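SufC protein (PDB 2D2E) probably binds and hydrolyses ATP as the cytoplasmic ABC-type ATPase of the Suf machinery for iron-sulfur cluster assembly. Local coordinates at residues A116-W119 with T120-K124. Sequence-based numbering, arbitrary orientation.
Sequences AEFW and TKVKK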
loop_
_atom_site.group_PDB
_atom_site.type_symbol
_atom_site.label_atom_id
_atom_site.label_comp_id
_atom_site.label_asym_id
_atom_site.label_seq_id
_atom_site.Cartn_x
_atom_site.Cartn_y
_atom_site.Cartn_z
ATOM N N ALA A 116 24.618 -11.070 9.097
ATOM C CA ALA A 116 24.943 -11.243 7.688
ATOM C C ALA A 116 23.721 -11.147 6.774
ATOM O O ALA A 116 23.720 -10.420 5.780
ATOM C CB ALA A 116 25.666 -12.572 7.463
ATOM N N GLU A 117 22.672 -11.879 7.123
ATOM C CA GLU A 117 21.460 -11.852 6.320
ATOM C C GLU A 117 20.856 -10.456 6.364
ATOM O O GLU A 117 20.439 -9.903 5.335
ATOM C CB GLU A 117 20.427 -12.856 6.866
ATOM C CG GLU A 117 19.146 -12.903 6.044
ATOM C CD GLU A 117 18.070 -13.807 6.643
ATOM O OE1 GLU A 117 18.359 -14.500 7.635
ATOM O OE2 GLU A 117 16.934 -13.823 6.113
ATOM N N PHE A 118 20.814 -9.881 7.560
ATOM C CA PHE A 118 20.225 -8.563 7.712
ATOM C C PHE A 118 20.947 -7.534 6.860
ATOM O O PHE A 118 20.327 -6.846 6.048
ATOM C CB PHE A 118 20.276 -8.095 9.171
ATOM C CG PHE A 118 19.808 -6.678 9.357
ATOM C CD1 PHE A 118 18.460 -6.369 9.281
ATOM C CD2 PHE A 118 20.721 -5.654 9.606
ATOM C CE1 PHE A 118 18.010 -5.055 9.447
ATOM C CE2 PHE A 118 20.287 -4.334 9.772
ATOM C CZ PHE A 118 18.913 -4.039 9.693
ATOM N N TRP A 119 22.264 -7.432 7.022
ATOM C CA TRP A 119 22.975 -6.414 6.256
ATOM C C TRP A 119 23.042 -6.662 4.763
ATOM O O TRP A 119 23.106 -5.713 3.972
ATOM C CB TRP A 119 24.380 -6.189 6.838
ATOM C CG TRP A 119 24.338 -5.365 8.095
ATOM C CD1 TRP A 119 24.504 -5.803 9.385
ATOM C CD2 TRP A 119 24.057 -3.970 8.180
ATOM N NE1 TRP A 119 24.341 -4.756 10.264
ATOM C CE2 TRP A 119 24.068 -3.620 9.550
ATOM C CE3 TRP A 119 23.796 -2.974 7.228
ATOM C CZ2 TRP A 119 23.828 -2.315 9.990
ATOM C CZ3 TRP A 119 23.559 -1.680 7.669
ATOM C CH2 TRP A 119 23.580 -1.363 9.039
ATOM N N THR A 120 23.004 -7.923 4.358
ATOM C CA THR A 120 23.042 -8.220 2.936
ATOM C C THR A 120 21.747 -7.716 2.307
ATOM O O THR A 120 21.763 -7.080 1.248
ATOM C CB THR A 120 23.230 -9.731 2.710
ATOM O OG1 THR A 120 24.543 -10.097 3.170
ATOM C CG2 THR A 120 23.095 -10.088 1.237
ATOM N N LYS A 121 20.630 -7.953 2.988
ATOM C CA LYS A 121 19.328 -7.507 2.490
ATOM C C LYS A 121 19.181 -5.993 2.538
ATOM O O LYS A 121 18.622 -5.373 1.612
ATOM C CB LYS A 121 18.212 -8.180 3.292
ATOM C CG LYS A 121 18.061 -9.653 2.937
ATOM C CD LYS A 121 16.948 -10.309 3.739
ATOM C CE LYS A 121 16.722 -11.736 3.281
ATOM N NZ LYS A 121 15.691 -12.393 4.120
ATOM N N VAL A 122 19.681 -5.391 3.613
ATOM C CA VAL A 122 19.627 -3.948 3.760
ATOM C C VAL A 122 20.478 -3.295 2.681
ATOM O O VAL A 122 20.052 -2.326 2.059
ATOM C CB VAL A 122 20.149 -3.491 5.152
ATOM C CG1 VAL A 122 20.571 -2.043 5.094
ATOM C CG2 VAL A 122 19.059 -3.664 6.201
ATOM N N LYS A 123 21.680 -3.822 2.456
ATOM C CA LYS A 123 22.542 -3.239 1.437
ATOM C C LYS A 123 21.885 -3.286 0.060
ATOM O O LYS A 123 21.958 -2.307 -0.685
ATOM C CB LYS A 123 23.915 -3.935 1.425
ATOM C CG LYS A 123 24.754 -3.562 2.646
ATOM C CD LYS A 123 26.113 -4.257 2.676
ATOM C CE LYS A 123 26.998 -3.727 3.803
ATOM N NZ LYS A 123 27.679 -2.421 3.494
ATOM N N LYS A 124 21.229 -4.395 -0.277
ATOM C CA LYS A 124 20.574 -4.487 -1.591
ATOM C C LYS A 124 19.459 -3.449 -1.694
ATOM O O LYS A 124 19.317 -2.776 -2.722
ATOM C CB LYS A 124 20.013 -5.888 -1.817
#
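Thr120 folds its hydroxyl back onto the turn before it: with OG1 beside its own backbone N (chi1 -67°), OG1 donates to Ala116 O at 2.8 Å, while Thr120 N reaches that oxygen from the opposite face of the carbonyl plane, so two donors grip one acceptor. Lys121, one turn on from Glu117, runs alongside it, extended beyond CG, and its NZ forms a salt bridge with Glu117 OE2 (2.7 Å) on the anti lone pair of the carboxylate. The other oxygen, OE1, forms a salt bridge with Arg111, giving the carboxylate two basic partners. A methionine in place of Lys121 would probably leave Glu117 OE2 without this i to i+4 mate and the carboxylate leaning on Arg111. The two branches of Val122 meet different rings: CG2 makes a CH-pi contact over one face of Phe118, 3.7 Å from the centroid, and CG1 lies obliquely by the Trp119 ring, 4.0 Å from CZ3. The backbone of Lys123 continues the helical pattern, its N bonding to Trp119 O at 2.8 Å, whereas its NZ turns to Glu133. Within helix 115-129, Phe118 and Lys121 face helix 97-109 through Leu101 and Leu109 respectively, while Trp119 and Val122 pack on Leu136 in the loop that follows.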